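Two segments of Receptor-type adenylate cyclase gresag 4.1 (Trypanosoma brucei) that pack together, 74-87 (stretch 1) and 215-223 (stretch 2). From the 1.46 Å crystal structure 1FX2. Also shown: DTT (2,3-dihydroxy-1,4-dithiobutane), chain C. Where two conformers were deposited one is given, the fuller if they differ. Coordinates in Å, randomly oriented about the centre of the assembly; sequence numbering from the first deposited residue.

Stretch 1 (74-87) AVQLAQELQLCFLH
Stretch 2, residues 215-223: QLNTVPSRN

Residues 74-87 form a continuous α-helix, and residues 215-223 run beside it, continuing from a β-strand that includes Gln215 and Leu216 into a loop with a type II turn from Val219 to Arg222. Gln79 lies opposite Thr218 (CA to CA 5.1 Å) and Leu83 opposite Val219 (6.2 Å), so both chains advance in the same direction.

About 460 Å² is covered, both sides summed. Val75, Leu216 and Val219 are buried, as suits their apolar side chains; Gln82 and Arg222 are buried too, their polar ends paired. Leu216, chi1 t and chi2 p, points toward the helix and brings CD2 within 3.8 Å of Val75 CG1, whose chi1 is t. Where the backbones come closest, the short Thr218 fits: with chi1 p, its CG2 rests 3.7 Å from Gln79 CA and its OG1 3.3 Å from Gln82 CB. Val219 (t) packs its CG2 3.9 Å from Leu83 CD2 (Leu83 m, t), and both its methyls lie against Leu86 CD2 (CG1 3.8 Å, CG2 3.9 Å; Leu86 t, p).

Polar groups flank this apolar row. Gln79 (t, t) carries OE1 to a water that donates to it and to Asn217 O, both at 2.7 Å. Gln82 folds back (m, m), and Arg222, extended through chi1 and chi2 (both t) before chi3 turns to -91°, donates from NH1 to Gln82 OE1 at 3.0 Å, though that oxygen is less surely placed. DTT adds a bridge: Arg222 NH2 donates to its O3 (2.8 Å), which donates to Gln82 O (2.6 Å).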

ATOM      1  N   ALA A  74      17.625  -2.056   6.595  1.00  8.10           N
ATOM      2  CA  ALA A  74      17.118  -3.250   5.943  1.00  9.66           C
ATOM      3  C   ALA A  74      16.762  -2.917   4.483  1.00  9.34           C
ATOM      4  O   ALA A  74      16.985  -3.733   3.561  1.00  8.72           O
ATOM      5  CB  ALA A  74      15.872  -3.699   6.670  1.00  9.03           C
ATOM      6  N   VAL A  75      16.142  -1.769   4.225  1.00  8.18           N
ATOM      7  CA  VAL A  75      15.800  -1.367   2.908  1.00  8.41           C
ATOM      8  C   VAL A  75      17.078  -1.140   2.109  1.00  9.15           C
ATOM      9  O   VAL A  75      17.155  -1.573   0.905  1.00  9.70           O
ATOM     10  CB  VAL A  75      14.967  -0.067   2.963  1.00 10.62           C
ATOM     11  CG1 VAL A  75      14.833   0.581   1.595  1.00 14.22           C
ATOM     12  CG2 VAL A  75      13.634  -0.424   3.510  1.00 12.75           C
ATOM     13  N   GLN A  76      18.097  -0.506   2.687  1.00 10.05           N
ATOM     14  CA  GLN A  76      19.353  -0.353   1.949  1.00  9.82           C
ATOM     15  C   GLN A  76      19.997  -1.658   1.629  1.00  8.80           C
ATOM     16  O   GLN A  76      20.559  -1.840   0.496  1.00 10.20           O
ATOM     17  CB  GLN A  76      20.397   0.465   2.724  1.00 12.47           C
ATOM     18  CG  GLN A  76      19.889   1.906   3.012  1.00 17.82           C
ATOM     19  CD  GLN A  76      20.914   2.667   3.866  1.00 37.47           C
ATOM     20  OE1 GLN A  76      21.642   3.515   3.374  1.00 43.93           O
ATOM     21  NE2 GLN A  76      21.019   2.289   5.137  1.00 35.65           N
ATOM     22  N   LEU A  77      19.940  -2.618   2.542  1.00  8.02           N
ATOM     23  CA  LEU A  77      20.540  -3.962   2.274  1.00  7.56           C
ATOM     24  C   LEU A  77      19.795  -4.564   1.049  1.00  8.29           C
ATOM     25  O   LEU A  77      20.435  -5.163   0.179  1.00  9.42           O
ATOM     26  CB  LEU A  77      20.348  -4.876   3.530  1.00  8.63           C
ATOM     27  CG  LEU A  77      21.012  -6.233   3.413  1.00  9.73           C
ATOM     28  CD1 LEU A  77      21.292  -6.673   4.851  1.00 12.93           C
ATOM     29  CD2 LEU A  77      20.029  -7.256   2.834  1.00 11.91           C
ATOM     30  N   ALA A  78      18.471  -4.530   1.033  1.00  8.18           N
ATOM     31  CA  ALA A  78      17.713  -5.174  -0.063  1.00  8.94           C
ATOM     32  C   ALA A  78      17.996  -4.507  -1.377  1.00  8.31           C
ATOM     33  O   ALA A  78      18.152  -5.208  -2.386  1.00  8.74           O
ATOM     34  CB  ALA A  78      16.198  -5.113   0.297  1.00  9.44           C
ATOM     35  N   GLN A  79      18.105  -3.189  -1.393  1.00  8.79           N
ATOM     36  CA  GLN A  79      18.449  -2.503  -2.614  1.00  7.68           C
ATOM     37  C   GLN A  79      19.854  -2.926  -3.076  1.00  7.36           C
ATOM     38  O   GLN A  79      20.062  -3.223  -4.287  1.00  8.42           O
ATOM     39  CB  GLN A  79      18.313  -1.028  -2.366  1.00 12.29           C
ATOM     40  CG  GLN A  79      18.720  -0.148  -3.484  1.00 20.23           C
ATOM     41  CD  GLN A  79      18.056   1.220  -3.270  1.00 29.29           C
ATOM     42  OE1 GLN A  79      16.940   1.449  -3.726  1.00 38.32           O
ATOM     43  NE2 GLN A  79      18.694   2.061  -2.493  1.00 26.44           N
ATOM     44  N   GLU A  80      20.833  -2.976  -2.160  0.50  6.67           N
ATOM     45  CA  GLU A  80      22.215  -3.368  -2.554  0.50  7.24           C
ATOM     46  C   GLU A  80      22.371  -4.824  -2.913  0.50  7.88           C
ATOM     47  O   GLU A  80      23.273  -5.275  -3.651  0.50  6.91           O
ATOM     48  CB  GLU A  80      23.245  -2.987  -1.446  0.50  7.31           C
ATOM     49  CG  GLU A  80      23.440  -1.510  -1.315  0.50 10.58           C
ATOM     50  CD  GLU A  80      23.806  -0.796  -2.600  0.50  9.49           C
ATOM     51  OE1 GLU A  80      24.593  -1.372  -3.403  0.50 17.69           O
ATOM     52  OE2 GLU A  80      23.351   0.356  -2.839  0.50 15.85           O
ATOM     53  N   LEU A  81      21.449  -5.604  -2.433  1.00  7.82           N
ATOM     54  CA  LEU A  81      21.480  -7.034  -2.758  1.00  7.95           C
ATOM     55  C   LEU A  81      21.084  -7.078  -4.266  1.00  7.46           C
ATOM     56  O   LEU A  81      21.814  -7.705  -5.074  1.00  6.92           O
ATOM     57  CB  LEU A  81      20.446  -7.778  -1.908  1.00  8.81           C
ATOM     58  CG  LEU A  81      20.450  -9.313  -2.091  1.00  7.89           C
ATOM     59  CD1 LEU A  81      19.692  -9.977  -0.911  1.00 10.30           C
ATOM     60  CD2 LEU A  81      19.649  -9.755  -3.348  1.00 12.05           C
ATOM     61  N   GLN A  82      20.023  -6.430  -4.700  1.00  6.85           N
ATOM     62  CA  GLN A  82      19.650  -6.509  -6.099  1.00  7.65           C
ATOM     63  C   GLN A  82      20.734  -5.955  -7.004  1.00  6.66           C
ATOM     64  O   GLN A  82      21.044  -6.560  -8.046  1.00  8.41           O
ATOM     65  CB  GLN A  82      18.331  -5.774  -6.351  1.00  8.82           C
ATOM     66  CG  GLN A  82      17.095  -6.377  -5.549  1.00  7.30           C
ATOM     67  CD  GLN A  82      16.754  -7.785  -6.038  1.00  7.37           C
ATOM     68  OE1 GLN A  82      17.204  -8.199  -7.126  1.00  7.53           O
ATOM     69  NE2 GLN A  82      16.130  -8.557  -5.190  1.00  8.82           N
ATOM     70  N   LEU A  83      21.326  -4.801  -6.608  1.00  8.40           N
ATOM     71  CA  LEU A  83      22.375  -4.181  -7.407  1.00 10.68           C
ATOM     72  C   LEU A  83      23.674  -5.014  -7.440  1.00  7.20           C
ATOM     73  O   LEU A  83      24.184  -5.255  -8.543  1.00 10.19           O
ATOM     74  CB  LEU A  83      22.648  -2.769  -6.906  1.00  8.71           C
ATOM     75  CG  LEU A  83      21.420  -1.859  -7.081  1.00  9.55           C
ATOM     76  CD1 LEU A  83      21.622  -0.603  -6.178  1.00 12.50           C
ATOM     77  CD2 LEU A  83      21.298  -1.394  -8.543  1.00 11.52           C
ATOM     78  N   CYS A  84      24.204  -5.510  -6.336  0.50  9.16           N
ATOM     79  CA  CYS A  84      25.434  -6.266  -6.502  0.50  7.98           C
ATOM     80  C   CYS A  84      25.225  -7.609  -7.177  0.50 11.50           C
ATOM     81  O   CYS A  84      26.170  -8.203  -7.781  0.50  5.99           O
ATOM     82  CB  CYS A  84      26.209  -6.425  -5.227  0.50 10.49           C
ATOM     83  SG  CYS A  84      25.400  -7.332  -4.019  0.50 15.85           S
ATOM     84  N   PHE A  85      24.050  -8.197  -7.020  1.00  8.58           N
ATOM     85  CA  PHE A  85      23.848  -9.414  -7.802  1.00  9.16           C
ATOM     86  C   PHE A  85      23.825  -9.093  -9.287  1.00  6.43           C
ATOM     87  O   PHE A  85      24.378  -9.869 -10.125  1.00  8.51           O
ATOM     88  CB  PHE A  85      22.529 -10.093  -7.390  1.00  8.35           C
ATOM     89  CG  PHE A  85      22.677 -11.023  -6.222  1.00  8.49           C
ATOM     90  CD1 PHE A  85      23.165 -10.586  -5.007  1.00  8.51           C
ATOM     91  CD2 PHE A  85      22.288 -12.380  -6.362  1.00  9.22           C
ATOM     92  CE1 PHE A  85      23.259 -11.464  -3.892  1.00  8.63           C
ATOM     93  CE2 PHE A  85      22.407 -13.250  -5.259  1.00  9.54           C
ATOM     94  CZ  PHE A  85      22.889 -12.762  -4.014  1.00  8.69           C
ATOM     95  N   LEU A  86      23.252  -7.962  -9.699  1.00  6.93           N
ATOM     96  CA  LEU A  86      23.220  -7.585 -11.109  1.00  7.44           C
ATOM     97  C   LEU A  86      24.657  -7.342 -11.603  1.00  8.59           C
ATOM     98  O   LEU A  86      25.048  -7.713 -12.729  1.00  8.38           O
ATOM     99  CB  LEU A  86      22.390  -6.292 -11.256  1.00  7.28           C
ATOM    100  CG  LEU A  86      22.529  -5.642 -12.654  1.00  8.21           C
ATOM    101  CD1 LEU A  86      21.742  -6.520 -13.739  1.00  8.85           C
ATOM    102  CD2 LEU A  86      21.720  -4.286 -12.559  1.00 10.45           C
ATOM    103  N   HIS A  87      25.477  -6.769 -10.720  1.00  8.73           N
ATOM    104  CA  HIS A  87      26.857  -6.424 -11.119  1.00 10.25           C
ATOM    105  C   HIS A  87      27.825  -7.576 -11.097  1.00 10.93           C
ATOM    106  O   HIS A  87      28.812  -7.577 -11.843  1.00 14.63           O
ATOM    107  CB  HIS A  87      27.396  -5.327 -10.221  1.00 12.05           C
ATOM    108  CG  HIS A  87      26.562  -4.083 -10.239  1.00 10.90           C
ATOM    109  ND1 HIS A  87      26.543  -3.183  -9.181  1.00 11.40           N
ATOM    110  CD2 HIS A  87      25.637  -3.646 -11.130  1.00 12.13           C
ATOM    111  CE1 HIS A  87      25.634  -2.251  -9.442  1.00  9.94           C
ATOM    112  NE2 HIS A  87      25.079  -2.489 -10.612  1.00 10.58           N
ATOM    113  N   GLN A 215       6.381  -1.937  -3.844  1.00  8.97           N
ATOM    114  CA  GLN A 215       7.551  -2.453  -4.567  1.00  8.38           C
ATOM    115  C   GLN A 215       8.650  -1.450  -4.386  1.00  8.60           C
ATOM    116  O   GLN A 215       8.499  -0.267  -4.766  1.00 10.46           O
ATOM    117  CB  GLN A 215       7.143  -2.619  -6.025  1.00  9.02           C
ATOM    118  CG  GLN A 215       8.343  -2.894  -6.962  1.00  8.48           C
ATOM    119  CD  GLN A 215       7.875  -3.011  -8.375  1.00  8.32           C
ATOM    120  OE1 GLN A 215       8.122  -2.101  -9.243  1.00 14.54           O
ATOM    121  NE2 GLN A 215       7.075  -3.992  -8.623  1.00  5.67           N
ATOM    122  N   LEU A 216       9.791  -1.918  -3.886  1.00  8.22           N
ATOM    123  CA  LEU A 216      10.981  -1.025  -3.799  1.00  7.11           C
ATOM    124  C   LEU A 216      11.674  -1.067  -5.102  1.00 10.13           C
ATOM    125  O   LEU A 216      12.199  -2.148  -5.496  1.00  9.84           O
ATOM    126  CB  LEU A 216      11.904  -1.526  -2.627  1.00  9.09           C
ATOM    127  CG  LEU A 216      13.240  -0.769  -2.525  1.00  8.14           C
ATOM    128  CD1 LEU A 216      12.917   0.604  -1.874  1.00 11.80           C
ATOM    129  CD2 LEU A 216      14.091  -1.511  -1.524  1.00 13.22           C
ATOM    130  N   ASN A 217      11.868   0.078  -5.751  1.00  9.48           N
ATOM    131  CA  ASN A 217      12.484   0.056  -7.061  1.00  8.98           C
ATOM    132  C   ASN A 217      13.982   0.164  -6.772  1.00 12.60           C
ATOM    133  O   ASN A 217      14.430   1.118  -6.146  1.00 20.40           O
ATOM    134  CB  ASN A 217      11.910   1.218  -7.876  1.00 11.22           C
ATOM    135  CG  ASN A 217      10.419   1.027  -8.168  1.00 11.24           C
ATOM    136  OD1 ASN A 217       9.530   1.919  -7.907  1.00 14.88           O
ATOM    137  ND2 ASN A 217      10.094  -0.130  -8.623  1.00  9.41           N
ATOM    138  N   THR A 218      14.747  -0.810  -7.242  1.00 10.79           N
ATOM    139  CA  THR A 218      16.195  -0.970  -6.955  1.00 12.50           C
ATOM    140  C   THR A 218      16.931  -0.728  -8.283  1.00 17.90           C
ATOM    141  O   THR A 218      17.494   0.346  -8.533  1.00 14.82           O
ATOM    142  CB  THR A 218      16.525  -2.380  -6.305  1.00 16.74           C
ATOM    143  OG1 THR A 218      16.190  -3.466  -7.177  1.00 15.06           O
ATOM    144  CG2 THR A 218      15.674  -2.575  -5.036  1.00 13.93           C
ATOM    145  N   VAL A 219      17.001  -1.782  -9.095  1.00 16.89           N
ATOM    146  CA  VAL A 219      17.565  -1.663 -10.461  1.00 20.45           C
ATOM    147  C   VAL A 219      16.577  -0.811 -11.254  1.00 15.03           C
ATOM    148  O   VAL A 219      15.395  -1.116 -11.516  1.00 18.36           O
ATOM    149  CB  VAL A 219      17.698  -2.993 -11.022  1.00 15.94           C
ATOM    150  CG1 VAL A 219      18.155  -2.905 -12.480  1.00 15.23           C
ATOM    151  CG2 VAL A 219      18.700  -3.728 -10.210  1.00 17.73           C
ATOM    152  N   PRO A 220      17.051   0.321 -11.729  1.00 19.23           N
ATOM    153  CA  PRO A 220      16.126   1.181 -12.466  1.00 13.53           C
ATOM    154  C   PRO A 220      15.509   0.561 -13.789  1.00 20.77           C
ATOM    155  O   PRO A 220      16.219  -0.094 -14.512  1.00 20.33           O
ATOM    156  CB  PRO A 220      17.002   2.433 -12.771  1.00 29.98           C
ATOM    157  CG  PRO A 220      18.212   2.285 -11.828  1.00 24.38           C
ATOM    158  CD  PRO A 220      18.440   0.837 -11.689  1.00 22.96           C
ATOM    159  N   SER A 221      14.215   0.746 -14.027  1.00 17.35           N
ATOM    160  CA  SER A 221      13.438   0.242 -15.167  1.00 15.53           C
ATOM    161  C   SER A 221      13.147  -1.283 -15.199  1.00 12.56           C
ATOM    162  O   SER A 221      12.667  -1.814 -16.178  1.00 16.75           O
ATOM    163  CB  SER A 221      14.066   0.571 -16.499  1.00 18.83           C
ATOM    164  OG  SER A 221      14.418   1.947 -16.442  1.00 23.60           O
ATOM    165  N   ARG A 222      13.492  -1.954 -14.113  1.00 11.93           N
ATOM    166  CA  ARG A 222      13.157  -3.335 -14.055  1.00 10.94           C
ATOM    167  C   ARG A 222      11.657  -3.444 -13.764  1.00 14.43           C
ATOM    168  O   ARG A 222      11.148  -2.817 -12.781  1.00 16.49           O
ATOM    169  CB  ARG A 222      13.992  -3.918 -12.886  1.00 14.02           C
ATOM    170  CG  ARG A 222      13.898  -5.377 -12.767  1.00 15.24           C
ATOM    171  CD  ARG A 222      14.769  -5.881 -11.560  1.00  9.94           C
ATOM    172  NE  ARG A 222      16.155  -6.231 -11.939  1.00  8.61           N
ATOM    173  CZ  ARG A 222      16.984  -6.757 -11.065  1.00  8.35           C
ATOM    174  NH1 ARG A 222      16.624  -6.978  -9.803  1.00  7.23           N
ATOM    175  NH2 ARG A 222      18.209  -7.178 -11.475  1.00  8.74           N
ATOM    176  N   ASN A 223      10.944  -4.247 -14.560  1.00 10.46           N
ATOM    177  CA  ASN A 223       9.522  -4.513 -14.415  1.00 10.33           C
ATOM    178  C   ASN A 223       9.226  -5.990 -14.219  1.00  8.80           C
ATOM    179  O   ASN A 223      10.100  -6.864 -14.492  1.00 10.82           O
ATOM    180  CB  ASN A 223       8.777  -3.926 -15.629  1.00 12.16           C
ATOM    181  CG  ASN A 223       8.796  -2.415 -15.582  1.00 18.19           C
ATOM    182  OD1 ASN A 223       8.456  -1.802 -14.537  1.00 22.41           O
ATOM    183  ND2 ASN A 223       9.305  -1.806 -16.619  1.00 18.26           N
TER
HETATM  184  S1  DTT C1124      17.985 -10.637  -7.982  1.00 25.84           S
HETATM  185  C1  DTT C1124      19.653 -10.087  -8.151  1.00 16.57           C
HETATM  186  C2  DTT C1124      19.403  -9.388  -9.403  1.00 13.17           C
HETATM  187  O2  DTT C1124      20.613 -10.999 -10.282  1.00 17.09           O
HETATM  188  C3  DTT C1124      19.550 -10.201 -10.568  1.00 18.35           C
HETATM  189  O3  DTT C1124      19.668  -8.349  -9.345  1.00 15.53           O
HETATM  190  C4  DTT C1124      19.792  -9.593 -11.805  1.00 13.19           C
HETATM  191  S4  DTT C1124      18.895 -10.848 -12.565  1.00 25.64           S
HETATM  192  O   HOH W   1      14.796   2.951  -4.248  1.00 17.79           O